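Long-range contacts in penicillin binding protein 2X (Streptococcus thermophilus, PDB 5U47), which probably cross-links the peptides of neighbouring glycan strands during septal cell-wall synthesis and is a target that beta-lactam antibiotics inactivate by acylation: residues N252-E257 / S536-Y541; N500-K505 / V530-P535. The protein carries 1 engineered substitution. All coordinates share one frame; numbering follows the deposited sequence.

Interaction 1 of 2, residues N252-E257 / S536-Y541; sequences NAKTGE and SEDPEY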
loop_
_atom_site.group_PDB
_atom_site.type_symbol
_atom_site.label_atom_id
_atom_site.label_comp_id
_atom_site.label_asym_id
_atom_site.label_seq_id
_atom_site.Cartn_x
_atom_site.Cartn_y
_atom_site.Cartn_z
ATOM N N ASN A 252 -12.119 2.410 2.705
ATOM C CA ASN A 252 -13.145 3.215 3.366
ATOM C C ASN A 252 -13.480 4.328 2.374
ATOM O O ASN A 252 -12.628 5.152 2.020
ATOM C CB ASN A 252 -12.625 3.787 4.691
ATOM C CG ASN A 252 -13.663 4.627 5.416
ATOM O OD1 ASN A 252 -14.351 5.456 4.814
ATOM N ND2 ASN A 252 -13.782 4.410 6.715
ATOM N N ALA A 253 -14.736 4.337 1.937
ATOM C CA ALA A 253 -15.224 5.275 0.932
ATOM C C ALA A 253 -15.195 6.719 1.332
ATOM O O ALA A 253 -15.191 7.582 0.469
ATOM C CB ALA A 253 -16.645 4.907 0.540
ATOM N N LYS A 254 -15.186 6.987 2.624
ATOM C CA LYS A 254 -15.211 8.351 3.130
ATOM C C LYS A 254 -13.846 8.863 3.554
ATOM O O LYS A 254 -13.698 10.066 3.719
ATOM C CB LYS A 254 -16.140 8.448 4.351
ATOM C CG LYS A 254 -17.595 8.093 4.073
ATOM C CD LYS A 254 -18.380 8.134 5.371
ATOM C CE LYS A 254 -19.824 7.717 5.200
ATOM N NZ LYS A 254 -20.634 8.713 4.460
ATOM N N THR A 255 -12.866 7.971 3.737
ATOM C CA THR A 255 -11.545 8.391 4.231
ATOM C C THR A 255 -10.365 8.002 3.360
ATOM O O THR A 255 -9.273 8.555 3.541
ATOM C CB THR A 255 -11.252 7.812 5.632
ATOM O OG1 THR A 255 -11.090 6.396 5.538
ATOM C CG2 THR A 255 -12.361 8.155 6.635
ATOM N N GLY A 256 -10.562 7.063 2.440
ATOM C CA GLY A 256 -9.459 6.589 1.606
ATOM C C GLY A 256 -8.551 5.558 2.276
ATOM O O GLY A 256 -7.570 5.106 1.674
ATOM N N GLU A 257 -8.855 5.186 3.519
ATOM C CA GLU A 257 -8.049 4.197 4.248
ATOM C C GLU A 257 -8.174 2.827 3.626
ATOM O O GLU A 257 -9.295 2.389 3.315
ATOM C CB GLU A 257 -8.520 4.077 5.697
ATOM C CG GLU A 257 -8.285 5.276 6.594
ATOM C CD GLU A 257 -9.103 5.128 7.868
ATOM O OE1 GLU A 257 -10.351 5.380 7.801
ATOM O OE2 GLU A 257 -8.513 4.721 8.905
ATOM N N SER A 536 -25.232 2.115 -1.803
ATOM C CA SER A 536 -25.087 2.888 -3.026
ATOM C C SER A 536 -25.208 4.406 -2.890
ATOM O O SER A 536 -24.384 5.150 -3.411
ATOM C CB SER A 536 -26.080 2.381 -4.078
ATOM O OG SER A 536 -25.988 3.164 -5.252
ATOM N N GLU A 537 -26.225 4.851 -2.176
ATOM C CA GLU A 537 -26.513 6.258 -2.080
ATOM C C GLU A 537 -25.543 7.061 -1.196
ATOM O O GLU A 537 -25.276 8.208 -1.487
ATOM C CB GLU A 537 -27.953 6.419 -1.606
ATOM C CG GLU A 537 -28.588 7.717 -2.014
ATOM C CD GLU A 537 -30.100 7.626 -1.948
ATOM O OE1 GLU A 537 -30.644 7.554 -0.826
ATOM O OE2 GLU A 537 -30.733 7.626 -3.027
ATOM N N ASP A 538 -25.028 6.440 -0.147
ATOM C CA ASP A 538 -24.087 7.074 0.797
ATOM C C ASP A 538 -23.003 6.007 1.114
ATOM O O ASP A 538 -23.037 5.367 2.160
ATOM C CB ASP A 538 -24.873 7.497 2.039
ATOM C CG ASP A 538 -24.012 8.164 3.114
ATOM O OD1 ASP A 538 -22.824 8.522 2.849
ATOM O OD2 ASP A 538 -24.559 8.331 4.241
ATOM N N PRO A 539 -22.051 5.803 0.187
ATOM C CA PRO A 539 -21.106 4.693 0.361
ATOM C C PRO A 539 -20.237 4.713 1.642
ATOM O O PRO A 539 -19.826 5.766 2.112
ATOM C CB PRO A 539 -20.238 4.751 -0.907
ATOM C CG PRO A 539 -21.012 5.547 -1.894
ATOM C CD PRO A 539 -21.884 6.490 -1.106
ATOM N N GLU A 540 -20.024 3.528 2.193
ATOM C CA GLU A 540 -19.180 3.338 3.357
ATOM C C GLU A 540 -17.899 2.638 2.939
ATOM O O GLU A 540 -16.822 2.998 3.422
ATOM C CB GLU A 540 -19.893 2.504 4.421
ATOM C CG GLU A 540 -21.171 3.124 4.976
ATOM C CD GLU A 540 -20.916 4.317 5.879
ATOM O OE1 GLU A 540 -19.786 4.458 6.400
ATOM O OE2 GLU A 540 -21.858 5.104 6.095
ATOM N N TYR A 541 -18.021 1.666 2.041
ATOM C CA TYR A 541 -16.904 0.870 1.572
ATOM C C TYR A 541 -16.870 0.728 0.041
ATOM O O TYR A 541 -17.916 0.721 -0.643
ATOM C CB TYR A 541 -16.929 -0.542 2.225
ATOM C CG TYR A 541 -16.967 -0.446 3.720
ATOM C CD1 TYR A 541 -15.850 -0.021 4.444
ATOM C CD2 TYR A 541 -18.133 -0.682 4.415
ATOM C CE1 TYR A 541 -15.905 0.131 5.820
ATOM C CE2 TYR A 541 -18.194 -0.523 5.782
ATOM C CZ TYR A 541 -17.093 -0.119 6.476
ATOM O OH TYR A 541 -17.194 0.022 7.834
#
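K254 reaches from the turn 252-257 to two acidic residues of 536-541, a span suiting its length and positive end. Its chain runs extended to CE and bends at the last torsion (chi4 -71°), setting NZ beside D538; the salt bridge from K254 NZ to D538 OD1 is 2.7 Å long and meets that oxygen on its syn side, 22° out of the carboxylate plane. The two side chains cross at about a right angle. The carboxylate of E540 approaches the lysine shaft, OE2 lying 3.4 Å from K254 CE, and its charge probably adds to the attraction. A253 lies deeper, buried next to this charge pair. Its methyl fits against the other backbone, CB lying 3.5 Å from E540 O and 3.9 Å from P539 CB, while A253 N donates to E540 O (2.9 Å) from above the carbonyl plane. This joins loops at the ends of antiparallel strands 245-252 and 541-548, in the five-stranded sheet of the transpeptidase domain, where N252 and Y541 form a non-hydrogen-bonded pair. N252 suits the start of its turn because OD1 accepts from K254 N (2.8 Å), closing an Asx turn. E540 and Y541 form a classic beta bulge opposite V534.

Interaction 2 of 2, residues N500-K505 / V530-P535; sequences NDVTVK and VVAMVP. Engineered in segment 500-505: T503 (natural residue Ala).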
loop_
_atom_site.group_PDB
_atom_site.type_symbol
_atom_site.label_atom_id
_atom_site.label_comp_id
_atom_site.label_asym_id
_atom_site.label_seq_id
_atom_site.Cartn_x
_atom_site.Cartn_y
_atom_site.Cartn_z
ATOM N N ASN A 500 -28.987 -4.155 0.996
ATOM C CA ASN A 500 -28.557 -2.855 0.468
ATOM C C ASN A 500 -28.540 -2.823 -1.042
ATOM O O ASN A 500 -28.349 -3.856 -1.694
ATOM C CB ASN A 500 -27.107 -2.542 0.881
ATOM C CG ASN A 500 -26.966 -2.157 2.324
ATOM O OD1 ASN A 500 -26.402 -2.899 3.128
ATOM N ND2 ASN A 500 -27.472 -0.995 2.664
ATOM N N ASP A 501 -28.726 -1.618 -1.588
ATOM C CA ASP A 501 -28.516 -1.375 -3.003
ATOM C C ASP A 501 -26.992 -1.307 -3.132
ATOM O O ASP A 501 -26.315 -0.691 -2.294
ATOM C CB ASP A 501 -29.105 -0.041 -3.456
ATOM C CG ASP A 501 -30.619 -0.054 -3.547
ATOM O OD1 ASP A 501 -31.239 -1.123 -3.783
ATOM O OD2 ASP A 501 -31.192 1.038 -3.415
ATOM N N VAL A 502 -26.459 -1.927 -4.175
ATOM C CA VAL A 502 -25.024 -1.969 -4.372
ATOM C C VAL A 502 -24.682 -1.373 -5.730
ATOM O O VAL A 502 -25.246 -1.742 -6.755
ATOM C CB VAL A 502 -24.474 -3.405 -4.301
ATOM C CG1 VAL A 502 -22.959 -3.378 -4.199
ATOM C CG2 VAL A 502 -25.050 -4.164 -3.097
ATOM N N THR A 503 -23.751 -0.446 -5.700
ATOM C CA THR A 503 -23.253 0.261 -6.878
ATOM C C THR A 503 -22.102 -0.576 -7.438
ATOM O O THR A 503 -21.060 -0.739 -6.781
ATOM C CB THR A 503 -22.822 1.677 -6.432
ATOM O OG1 THR A 503 -23.988 2.510 -6.425
ATOM C CG2 THR A 503 -21.745 2.303 -7.320
ATOM N N VAL A 504 -22.281 -1.133 -8.636
ATOM C CA VAL A 504 -21.252 -1.985 -9.198
ATOM C C VAL A 504 -20.955 -1.709 -10.665
ATOM O O VAL A 504 -21.789 -1.165 -11.386
ATOM C CB VAL A 504 -21.671 -3.456 -9.062
ATOM C CG1 VAL A 504 -21.896 -3.813 -7.594
ATOM C CG2 VAL A 504 -22.956 -3.722 -9.854
ATOM N N LYS A 505 -19.751 -2.084 -11.090
ATOM C CA LYS A 505 -19.370 -2.056 -12.505
ATOM C C LYS A 505 -18.332 -3.126 -12.721
ATOM O O LYS A 505 -17.326 -3.189 -12.013
ATOM C CB LYS A 505 -18.824 -0.706 -12.962
ATOM C CG LYS A 505 -18.525 -0.653 -14.478
ATOM C CD LYS A 505 -19.789 -0.801 -15.338
ATOM C CE LYS A 505 -19.478 -0.864 -16.822
ATOM N NZ LYS A 505 -19.046 -2.222 -17.261
ATOM N N VAL A 530 -14.014 -6.007 -11.042
ATOM C CA VAL A 530 -15.250 -5.408 -10.580
ATOM C C VAL A 530 -14.965 -4.378 -9.493
ATOM O O VAL A 530 -14.020 -4.543 -8.688
ATOM C CB VAL A 530 -16.239 -6.486 -10.040
ATOM C CG1 VAL A 530 -15.728 -7.163 -8.773
ATOM C CG2 VAL A 530 -17.604 -5.889 -9.778
ATOM N N VAL A 531 -15.740 -3.298 -9.506
ATOM C CA VAL A 531 -15.713 -2.326 -8.426
ATOM C C VAL A 531 -17.108 -2.345 -7.833
ATOM O O VAL A 531 -18.092 -2.473 -8.584
ATOM C CB VAL A 531 -15.339 -0.910 -8.866
ATOM C CG1 VAL A 531 -16.304 -0.354 -9.920
ATOM C CG2 VAL A 531 -15.263 -0.000 -7.648
ATOM N N ALA A 532 -17.188 -2.283 -6.504
ATOM C CA ALA A 532 -18.453 -2.296 -5.783
ATOM C C ALA A 532 -18.394 -1.279 -4.643
ATOM O O ALA A 532 -17.344 -1.109 -3.998
ATOM C CB ALA A 532 -18.728 -3.689 -5.243
ATOM N N MET A 533 -19.512 -0.587 -4.434
ATOM C CA MET A 533 -19.655 0.424 -3.406
ATOM C C MET A 533 -20.974 0.198 -2.686
ATOM O O MET A 533 -22.014 0.024 -3.309
ATOM C CB MET A 533 -19.615 1.838 -4.007
ATOM C CG MET A 533 -18.350 2.119 -4.806
ATOM S SD MET A 533 -18.386 3.734 -5.562
ATOM C CE MET A 533 -16.973 3.721 -6.660
ATOM N N VAL A 534 -20.921 0.192 -1.365
ATOM C CA VAL A 534 -22.092 -0.082 -0.577
ATOM C C VAL A 534 -22.076 0.781 0.679
ATOM O O VAL A 534 -20.986 1.072 1.206
ATOM C CB VAL A 534 -22.135 -1.593 -0.213
ATOM C CG1 VAL A 534 -21.003 -1.967 0.728
ATOM C CG2 VAL A 534 -23.470 -1.988 0.391
ATOM N N PRO A 535 -23.224 1.323 1.095
ATOM C CA PRO A 535 -24.496 1.281 0.367
ATOM C C PRO A 535 -24.365 2.238 -0.814
ATOM O O PRO A 535 -23.478 3.082 -0.820
ATOM C CB PRO A 535 -25.525 1.797 1.374
ATOM C CG PRO A 535 -24.814 1.971 2.661
ATOM C CD PRO A 535 -23.343 1.964 2.408
#
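T503, an engineered residue where the natural protein has alanine, lies beside M533 on one face of an antiparallel strand pair. The two side chains cross obliquely: T503 CG2, anti to its backbone N (OG1 at chi1 -84°), lies 4.0 Å from M533 CB and 4.1 Å from M533 SD. The long unbranched methionine then runs extended toward F423 and I426 of helix 416-427. T503 OG1 turns elsewhere, hydrogen-bonding to R470 O and lying very close to S536 OG, probably also bonded to it. On the same face the aliphatic base of K505 packs on a branched valine, CB 4.0 Å from V531 CG1, while the chain bends away at chi2 (65°) and NZ bonds to S354 OG. The opposite face is apolar: V504 and A532 form a non-hydrogen-bonded pair (V504 CA to A532 CA 4.4 Å), and the small A532 CB packs 3.9 Å from V504 CG1 under V562 of helix 558-572. Past the last paired residues, the N500 side chain crosses that of V534 at about a right angle, its CB 3.7 Å from V534 CG2, beside P535 (cis peptide). Reciprocal backbone bonds join T503 with M533 and K505 with V531. Strand 503-510 edges the five-stranded sheet; K505, next to S295, fits the lysine of the K(T/S)G-type motif that lines the active site in penicillin-binding proteins.

Interactions 1 and 2 belong to one antiparallel sheet, with centres about 11 Å apart, and interaction 2 is nested along the chain inside the loop that interaction 1 closes. Residues 530-541 run through both: strand 526-534 pairs with 503-510 on one side, then passes through the loop 535-540 into strand 541-548, which meets 245-252. The loop is closed by E540 N to V534 O, 2.8 Å, and E540 CG packs 3.6 Å from P535 CD. T503 of interaction 2 lies beside S536, at the start of 536-541, probably hydrogen-bonded to it. The probable active site, with S295, K298 and S354, lies near K505, whereas interaction 1 lies beyond the V534 end, A253 CA being 15.9 Å from K505 CA.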